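Local coordinates for cell death abnormality protein 2 (Caenorhabditis elegans, PDB 3QWX), which acts as a CRK-family SH2/SH3 signalling adaptor required for cell-corpse engulfment and cell migration, interacting with CED-5 and forming a ternary complex with CED-5 and CED-12, at residues V33-R41 against E106-K114; E119-F127 against L165-Q174. All coordinates share one frame; numbering follows the deposited sequence.

In the fold
This piece of the adaptor holds the SH2 and first SH3 domains, one contact in each, in series along the chain. Contact 1 pairs 33-41 with 106-114, parallel, in the SH2 domain. Contact 2 pairs 119-127 with 165-174, antiparallel, in the first SH3 domain. Their centres are about 29 Å apart, on opposite sides of the centre of the chain. The nearest atoms are about 11 Å apart, so they do not touch. The second segment of contact 1 ends at K114, and the first of contact 2 starts at E119. A sulfate ion sits on R41, at one end of contact 1. Contact 2 instead gathers an aromatic cluster consistent with a proline-rich ligand surface.

Contact 1. Residues V33-R41 against E106-K114; sequences VSIGTFLMR and EASLLAAYK. With SO4 (sulfate ion), chain B.
The F38 ring lies between A112 and L109. A112 CA sits over one face, 4.2 Å from the centroid of the F38 ring. L109 covers the opposite face, its side chain crossing that of F38 at about a right angle, with L109 CD2 3.7 Å from F38 CG. The CG of F38 stands between its own backbone N and carbonyl carbon (chi1 70°), which swings the ring across to 109-112. F6 and F14 also meet this ring edge-to-face. At the Y113 ring, T37 CG2 comes to the edge, while L39 CD2 approaches obliquely, 3.9 Å from Y113 CD2.

The backbones pair as parallel strands. F38 O accepts from Y113 N at 2.7 Å, and F38 N donates to A111 O. G36, in the type II turn from S34 to T37, opens this pairing. Its O takes two N-H groups from the same face of its carbonyl plane: L110 N at 2.8 Å and A111 N at 3.2 Å.

The edge of the R41 guanidinium faces the sulfate. R41 NH1 reaches SO4 O1 at 2.9 Å (174° at the hydrogen), and R41 NH2 reaches SO4 O3 at 3.1 Å (177°). T52 accepts from R41 NE, which restricts rotation of the group. R21, S43 and S44 also bind the ion. F38-R41 (FLMR) corresponds to the FLVR motif of SH2 domains. The sulfate, probably from the crystallisation liquor, probably marks the phosphotyrosine phosphate site.

Contact 2. Residues E119-F127 against L165-Q174; sequences EVVVGTFKF and LVPANYVQIQ
V122 and Q172 form a hydrogen-bonded antiparallel pair, with V122 N to Q172 O at 2.8 Å and Q172 N to V122 O at 3.0 Å, flanked by the non-hydrogen-bonded pairs V121-I173 and G123-V171. Past the strand, T124 N donates to Y170 O at 2.7 Å, from above its carbonyl plane. T124 CG2 packs on Q172 CB at 3.4 Å, the two side chains crossing at about a right angle. On the other face of the sheet V121 CG2 meets V171 CB.

The pairing joins the first and last strands of the SH3 sheet, and a 3-10 turn at 168-170 carries Y170 between strands 163-167 and 171-173. In SH3 domains, residues in the positions of F125, F127, P167 and Y170 line the groove for proline-rich peptides, and they probably do so here.

F125 and F127 each turn a ring edge to the Y170 face, with planes at 65° and 70°. CG of F127 lies anti to its backbone N (chi1 -179°), which carries the ring over to P167. There P167 CD stands over the ring centre, 3.6 Å from the F127 centroid. K126 O lies at the edge of the Y170 ring, 3.2 Å from Y170 CE2.

Contact 1. Residues V33-R41 against E106-K114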
loop_
_atom_site.group_PDB
_atom_site.type_symbol
_atom_site.label_atom_id
_atom_site.label_comp_id
_atom_site.label_asym_id
_atom_site.label_seq_id
_atom_site.Cartn_x
_atom_site.Cartn_y
_atom_site.Cartn_z
ATOM N N VAL A 33 9.103 -9.400 10.286
ATOM C CA VAL A 33 8.669 -9.279 8.891
ATOM C C VAL A 33 9.377 -10.309 8.007
ATOM O O VAL A 33 10.608 -10.377 7.985
ATOM C CB VAL A 33 8.929 -7.856 8.340
ATOM C CG1 VAL A 33 8.608 -7.786 6.840
ATOM C CG2 VAL A 33 8.126 -6.834 9.119
ATOM N N SER A 34 8.598 -11.108 7.278
ATOM C CA SER A 34 9.170 -12.188 6.472
ATOM C C SER A 34 9.703 -11.682 5.138
ATOM O O SER A 34 9.222 -10.688 4.596
ATOM C CB SER A 34 8.146 -13.298 6.249
ATOM O OG SER A 34 6.959 -12.781 5.680
ATOM N N ILE A 35 10.720 -12.353 4.620
ATOM C CA ILE A 35 11.262 -11.969 3.328
ATOM C C ILE A 35 10.165 -12.076 2.270
ATOM O O ILE A 35 9.362 -13.000 2.292
ATOM C CB ILE A 35 12.503 -12.814 2.974
ATOM C CG1 ILE A 35 13.670 -12.437 3.899
ATOM C CG2 ILE A 35 12.901 -12.593 1.522
ATOM C CD1 ILE A 35 14.866 -13.418 3.817
ATOM N N GLY A 36 10.104 -11.111 1.362
ATOM C CA GLY A 36 9.081 -11.120 0.328
ATOM C C GLY A 36 7.919 -10.188 0.651
ATOM O O GLY A 36 7.029 -9.955 -0.192
ATOM N N THR A 37 7.911 -9.663 1.875
ATOM C CA THR A 37 6.880 -8.691 2.262
ATOM C C THR A 37 7.197 -7.347 1.603
ATOM O O THR A 37 8.353 -6.923 1.566
ATOM C CB THR A 37 6.784 -8.546 3.801
ATOM O OG1 THR A 37 6.722 -9.845 4.391
ATOM C CG2 THR A 37 5.551 -7.770 4.214
ATOM N N PHE A 38 6.176 -6.684 1.073
ATOM C CA PHE A 38 6.388 -5.451 0.319
ATOM C C PHE A 38 5.230 -4.467 0.474
ATOM O O PHE A 38 4.120 -4.833 0.886
ATOM C CB PHE A 38 6.571 -5.775 -1.174
ATOM C CG PHE A 38 5.312 -6.247 -1.839
ATOM C CD1 PHE A 38 4.921 -7.575 -1.755
ATOM C CD2 PHE A 38 4.500 -5.357 -2.513
ATOM C CE1 PHE A 38 3.752 -8.014 -2.349
ATOM C CE2 PHE A 38 3.315 -5.789 -3.111
ATOM C CZ PHE A 38 2.943 -7.121 -3.020
ATOM N N LEU A 39 5.490 -3.212 0.133
ATOM C CA LEU A 39 4.422 -2.242 0.009
ATOM C C LEU A 39 4.764 -1.245 -1.076
ATOM O O LEU A 39 5.918 -1.142 -1.508
ATOM C CB LEU A 39 4.171 -1.528 1.338
ATOM C CG LEU A 39 5.338 -0.799 2.014
ATOM C CD1 LEU A 39 5.600 0.565 1.373
ATOM C CD2 LEU A 39 5.014 -0.631 3.496
ATOM N N MET A 40 3.751 -0.510 -1.515
ATOM C CA MET A 40 3.966 0.615 -2.400
ATOM C C MET A 40 3.650 1.909 -1.673
ATOM O O MET A 40 2.901 1.918 -0.704
ATOM C CB MET A 40 3.119 0.487 -3.664
ATOM C CG MET A 40 3.759 -0.440 -4.703
ATOM S SD MET A 40 2.707 -0.547 -6.140
ATOM C CE MET A 40 2.821 1.116 -6.797
ATOM N N ARG A 41 4.252 2.989 -2.145
ATOM C CA ARG A 41 4.124 4.294 -1.510
ATOM C C ARG A 41 4.527 5.342 -2.528
ATOM O O ARG A 41 4.942 5.007 -3.638
ATOM C CB ARG A 41 5.039 4.396 -0.290
ATOM C CG ARG A 41 6.499 4.197 -0.622
ATOM C CD ARG A 41 7.405 4.249 0.598
ATOM N NE ARG A 41 8.774 3.911 0.203
ATOM C CZ ARG A 41 9.607 4.758 -0.393
ATOM N NH1 ARG A 41 9.214 5.993 -0.648
ATOM N NH2 ARG A 41 10.829 4.374 -0.743
ATOM N N GLU A 106 17.353 -9.526 -4.256
ATOM C CA GLU A 106 17.583 -10.802 -3.596
ATOM C C GLU A 106 16.317 -11.637 -3.437
ATOM O O GLU A 106 16.405 -12.840 -3.218
ATOM C CB GLU A 106 18.246 -10.601 -2.231
ATOM C CG GLU A 106 19.662 -10.029 -2.290
ATOM C CD GLU A 106 20.648 -10.971 -2.962
ATOM O OE1 GLU A 106 20.434 -12.197 -2.909
ATOM O OE2 GLU A 106 21.640 -10.485 -3.545
ATOM N N ALA A 107 15.141 -11.012 -3.539
ATOM C CA ALA A 107 13.889 -11.746 -3.319
ATOM C C ALA A 107 12.738 -11.336 -4.244
ATOM O O ALA A 107 12.765 -10.283 -4.870
ATOM C CB ALA A 107 13.457 -11.643 -1.855
ATOM N N SER A 108 11.725 -12.192 -4.314
ATOM C CA SER A 108 10.499 -11.894 -5.040
ATOM C C SER A 108 9.436 -11.299 -4.111
ATOM O O SER A 108 9.556 -11.370 -2.895
ATOM C CB SER A 108 9.953 -13.161 -5.672
ATOM O OG SER A 108 10.699 -13.496 -6.821
ATOM N N LEU A 109 8.392 -10.730 -4.702
ATOM C CA LEU A 109 7.226 -10.243 -3.972
ATOM C C LEU A 109 6.333 -11.409 -3.545
ATOM O O LEU A 109 5.854 -12.149 -4.392
ATOM C CB LEU A 109 6.424 -9.301 -4.875
ATOM C CG LEU A 109 7.191 -8.111 -5.458
ATOM C CD1 LEU A 109 6.236 -7.232 -6.254
ATOM C CD2 LEU A 109 7.872 -7.315 -4.333
ATOM N N LEU A 110 6.111 -11.581 -2.240
ATOM C CA LEU A 110 5.335 -12.723 -1.764
ATOM C C LEU A 110 4.031 -12.265 -1.135
ATOM O O LEU A 110 2.966 -12.820 -1.421
ATOM C CB LEU A 110 6.137 -13.563 -0.765
ATOM C CG LEU A 110 5.700 -15.015 -0.517
ATOM C CD1 LEU A 110 6.804 -15.824 0.157
ATOM C CD2 LEU A 110 4.409 -15.115 0.285
ATOM N N ALA A 111 4.118 -11.249 -0.280
ATOM C CA ALA A 111 2.955 -10.803 0.484
ATOM C C ALA A 111 2.955 -9.295 0.723
ATOM O O ALA A 111 3.971 -8.708 1.064
ATOM C CB ALA A 111 2.877 -11.544 1.807
ATOM N N ALA A 112 1.798 -8.678 0.538
ATOM C CA ALA A 112 1.617 -7.265 0.844
ATOM C C ALA A 112 1.735 -7.025 2.358
ATOM O O ALA A 112 1.155 -7.768 3.169
ATOM C CB ALA A 112 0.259 -6.800 0.344
ATOM N N TYR A 113 2.500 -6.001 2.730
ATOM C CA TYR A 113 2.579 -5.550 4.120
ATOM C C TYR A 113 1.195 -5.129 4.624
ATOM O O TYR A 113 0.428 -4.509 3.888
ATOM C CB TYR A 113 3.542 -4.356 4.258
ATOM C CG TYR A 113 3.635 -3.870 5.681
ATOM C CD1 TYR A 113 4.374 -4.577 6.623
ATOM C CD2 TYR A 113 2.963 -2.724 6.099
ATOM C CE1 TYR A 113 4.449 -4.155 7.939
ATOM C CE2 TYR A 113 3.030 -2.295 7.415
ATOM C CZ TYR A 113 3.778 -3.016 8.332
ATOM O OH TYR A 113 3.867 -2.606 9.647
ATOM N N LYS A 114 0.887 -5.467 5.873
ATOM C CA LYS A 114 -0.369 -5.063 6.505
ATOM C C LYS A 114 -0.078 -4.598 7.926
ATOM O O LYS A 114 0.590 -5.300 8.695
ATOM C CB LYS A 114 -1.389 -6.222 6.548
ATOM C CG LYS A 114 -1.819 -6.755 5.183
ATOM C CD LYS A 114 -3.002 -7.718 5.303
ATOM C CE LYS A 114 -4.294 -6.988 5.700
ATOM N NZ LYS A 114 -5.445 -7.901 6.018
HETATM S S SO4 B . 12.258 7.704 -2.458
HETATM O O1 SO4 B . 10.977 8.005 -1.825
HETATM O O2 SO4 B . 13.271 8.611 -1.928
HETATM O O3 SO4 B . 12.678 6.330 -2.192
HETATM O O4 SO4 B . 12.121 7.866 -3.898
#

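Contact 2. Residues E119-F127 against L165-Q174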
loop_
_atom_site.group_PDB
_atom_site.type_symbol
_atom_site.label_atom_id
_atom_site.label_comp_id
_atom_site.label_asym_id
_atom_site.label_seq_id
_atom_site.Cartn_x
_atom_site.Cartn_y
_atom_site.Cartn_z
ATOM N N GLU A 119 -8.016 -2.248 17.043
ATOM C CA GLU A 119 -9.303 -2.759 17.498
ATOM C C GLU A 119 -10.290 -2.900 16.344
ATOM O O GLU A 119 -10.085 -2.331 15.269
ATOM C CB GLU A 119 -9.885 -1.875 18.605
ATOM C CG GLU A 119 -10.111 -0.437 18.210
ATOM C CD GLU A 119 -10.667 0.390 19.362
ATOM O OE1 GLU A 119 -10.402 0.033 20.533
ATOM O OE2 GLU A 119 -11.373 1.390 19.097
ATOM N N VAL A 120 -11.345 -3.676 16.576
ATOM C CA VAL A 120 -12.412 -3.858 15.603
ATOM C C VAL A 120 -13.616 -3.010 16.003
ATOM O O VAL A 120 -14.057 -3.039 17.154
ATOM C CB VAL A 120 -12.836 -5.346 15.487
ATOM C CG1 VAL A 120 -13.923 -5.517 14.437
ATOM C CG2 VAL A 120 -11.634 -6.217 15.151
ATOM N N VAL A 121 -14.140 -2.252 15.047
ATOM C CA VAL A 121 -15.239 -1.338 15.308
ATOM C C VAL A 121 -16.318 -1.547 14.265
ATOM O O VAL A 121 -16.079 -2.178 13.235
ATOM C CB VAL A 121 -14.776 0.144 15.251
ATOM C CG1 VAL A 121 -13.735 0.431 16.325
ATOM C CG2 VAL A 121 -14.225 0.483 13.860
ATOM N N VAL A 122 -17.512 -1.033 14.541
ATOM C CA VAL A 122 -18.551 -0.959 13.526
ATOM C C VAL A 122 -19.020 0.483 13.380
ATOM O O VAL A 122 -19.052 1.239 14.361
ATOM C CB VAL A 122 -19.763 -1.894 13.825
ATOM C CG1 VAL A 122 -19.291 -3.335 13.984
ATOM C CG2 VAL A 122 -20.507 -1.432 15.061
ATOM N N GLY A 123 -19.377 0.853 12.152
ATOM C CA GLY A 123 -19.873 2.184 11.862
ATOM C C GLY A 123 -21.176 2.420 12.606
ATOM O O GLY A 123 -22.089 1.600 12.539
ATOM N N THR A 124 -21.258 3.524 13.336
ATOM C CA THR A 124 -22.481 3.840 14.079
ATOM C C THR A 124 -23.361 4.785 13.251
ATOM O O THR A 124 -24.567 4.900 13.475
ATOM C CB THR A 124 -22.183 4.463 15.452
ATOM O OG1 THR A 124 -21.393 5.642 15.277
ATOM C CG2 THR A 124 -21.432 3.482 16.338
ATOM N N PHE A 125 -22.738 5.461 12.293
ATOM C CA PHE A 125 -23.448 6.303 11.343
ATOM C C PHE A 125 -22.789 6.109 9.981
ATOM O O PHE A 125 -21.658 5.627 9.896
ATOM C CB PHE A 125 -23.380 7.782 11.755
ATOM C CG PHE A 125 -23.906 8.063 13.145
ATOM C CD1 PHE A 125 -23.046 8.103 14.230
ATOM C CD2 PHE A 125 -25.260 8.297 13.356
ATOM C CE1 PHE A 125 -23.522 8.354 15.506
ATOM C CE2 PHE A 125 -25.746 8.546 14.627
ATOM C CZ PHE A 125 -24.874 8.574 15.706
ATOM N N LYS A 126 -23.487 6.473 8.914
ATOM C CA LYS A 126 -22.884 6.432 7.590
ATOM C C LYS A 126 -21.871 7.573 7.438
ATOM O O LYS A 126 -22.075 8.677 7.942
ATOM C CB LYS A 126 -23.953 6.493 6.487
ATOM C CG LYS A 126 -24.089 7.856 5.834
ATOM C CD LYS A 126 -25.041 7.834 4.645
ATOM C CE LYS A 126 -25.639 9.223 4.423
ATOM N NZ LYS A 126 -26.649 9.260 3.319
ATOM N N PHE A 127 -20.776 7.300 6.741
ATOM C CA PHE A 127 -19.749 8.309 6.509
ATOM C C PHE A 127 -19.381 8.361 5.034
ATOM O O PHE A 127 -18.810 7.421 4.502
ATOM C CB PHE A 127 -18.501 8.018 7.358
ATOM C CG PHE A 127 -17.393 9.035 7.196
ATOM C CD1 PHE A 127 -17.622 10.383 7.442
ATOM C CD2 PHE A 127 -16.117 8.636 6.831
ATOM C CE1 PHE A 127 -16.603 11.317 7.307
ATOM C CE2 PHE A 127 -15.087 9.569 6.694
ATOM C CZ PHE A 127 -15.328 10.904 6.935
ATOM N N LEU A 165 -8.870 7.565 6.704
ATOM C CA LEU A 165 -9.227 8.133 7.992
ATOM C C LEU A 165 -10.738 8.127 8.203
ATOM O O LEU A 165 -11.514 8.322 7.269
ATOM C CB LEU A 165 -8.711 9.571 8.103
ATOM C CG LEU A 165 -7.205 9.807 8.144
ATOM C CD1 LEU A 165 -6.906 11.300 8.126
ATOM C CD2 LEU A 165 -6.627 9.172 9.374
ATOM N N VAL A 166 -11.138 7.924 9.452
ATOM C CA VAL A 166 -12.540 7.875 9.828
ATOM C C VAL A 166 -12.720 8.663 11.129
ATOM O O VAL A 166 -11.800 8.733 11.954
ATOM C CB VAL A 166 -13.026 6.410 10.009
ATOM C CG1 VAL A 166 -12.825 5.604 8.731
ATOM C CG2 VAL A 166 -12.301 5.736 11.192
ATOM N N PRO A 167 -13.899 9.273 11.314
ATOM C CA PRO A 167 -14.134 10.016 12.557
ATOM C C PRO A 167 -14.330 9.057 13.721
ATOM O O PRO A 167 -15.098 8.100 13.596
ATOM C CB PRO A 167 -15.441 10.781 12.284
ATOM C CG PRO A 167 -15.701 10.667 10.825
ATOM C CD PRO A 167 -15.026 9.393 10.371
ATOM N N ALA A 168 -13.658 9.311 14.840
ATOM C CA ALA A 168 -13.767 8.442 16.011
ATOM C C ALA A 168 -15.193 8.372 16.562
ATOM O O ALA A 168 -15.611 7.335 17.102
ATOM C CB ALA A 168 -12.790 8.879 17.090
ATOM N N ASN A 169 -15.943 9.465 16.417
ATOM C CA ASN A 169 -17.332 9.510 16.895
ATOM C C ASN A 169 -18.338 8.833 15.952
ATOM O O ASN A 169 -19.548 8.866 16.187
ATOM C CB ASN A 169 -17.759 10.945 17.239
ATOM C CG ASN A 169 -17.760 11.877 16.034
ATOM O OD1 ASN A 169 -18.643 12.730 15.890
ATOM N ND2 ASN A 169 -16.763 11.740 15.185
ATOM N N TYR A 170 -17.827 8.207 14.891
ATOM C CA TYR A 170 -18.676 7.498 13.946
ATOM C C TYR A 170 -18.496 5.972 14.061
ATOM O O TYR A 170 -19.121 5.210 13.325
ATOM C CB TYR A 170 -18.362 7.935 12.513
ATOM C CG TYR A 170 -19.095 9.158 12.000
ATOM C CD1 TYR A 170 -19.008 10.388 12.658
ATOM C CD2 TYR A 170 -19.825 9.095 10.812
ATOM C CE1 TYR A 170 -19.664 11.517 12.166
ATOM C CE2 TYR A 170 -20.474 10.211 10.304
ATOM C CZ TYR A 170 -20.396 11.419 10.983
ATOM O OH TYR A 170 -21.049 12.515 10.466
ATOM N N VAL A 171 -17.622 5.538 14.966
ATOM C CA VAL A 171 -17.381 4.119 15.153
ATOM C C VAL A 171 -17.504 3.678 16.616
ATOM O O VAL A 171 -17.310 4.467 17.540
ATOM C CB VAL A 171 -15.993 3.687 14.589
ATOM C CG1 VAL A 171 -15.931 3.935 13.097
ATOM C CG2 VAL A 171 -14.878 4.424 15.291
ATOM N N GLN A 172 -17.814 2.403 16.804
ATOM C CA GLN A 172 -17.933 1.809 18.125
ATOM C C GLN A 172 -17.272 0.432 18.180
ATOM O O GLN A 172 -17.406 -0.353 17.241
ATOM C CB GLN A 172 -19.411 1.651 18.449
ATOM C CG GLN A 172 -19.702 0.849 19.693
ATOM C CD GLN A 172 -21.194 0.654 19.876
ATOM O OE1 GLN A 172 -21.982 0.970 18.977
ATOM N NE2 GLN A 172 -21.593 0.132 21.038
ATOM N N ILE A 173 -16.591 0.124 19.281
ATOM C CA ILE A 173 -16.024 -1.214 19.477
ATOM C C ILE A 173 -17.087 -2.284 19.219
ATOM O O ILE A 173 -18.208 -2.192 19.724
ATOM C CB ILE A 173 -15.442 -1.394 20.896
ATOM C CG1 ILE A 173 -14.428 -2.550 20.936
ATOM C CG2 ILE A 173 -16.560 -1.565 21.924
ATOM C CD1 ILE A 173 -15.036 -3.957 20.880
ATOM N N GLN A 174 -16.732 -3.301 18.436
ATOM C CA GLN A 174 -17.724 -4.257 17.954
ATOM C C GLN A 174 -18.247 -5.168 19.060
ATOM O O GLN A 174 -19.461 -5.307 19.235
ATOM C CB GLN A 174 -17.157 -5.091 16.806
ATOM C CG GLN A 174 -18.200 -5.923 16.065
ATOM C CD GLN A 174 -17.571 -6.881 15.070
ATOM O OE1 GLN A 174 -16.437 -7.329 15.260
ATOM N NE2 GLN A 174 -18.300 -7.198 13.997
HETATM O O HOH W 1 -20.714 6.354 18.233
#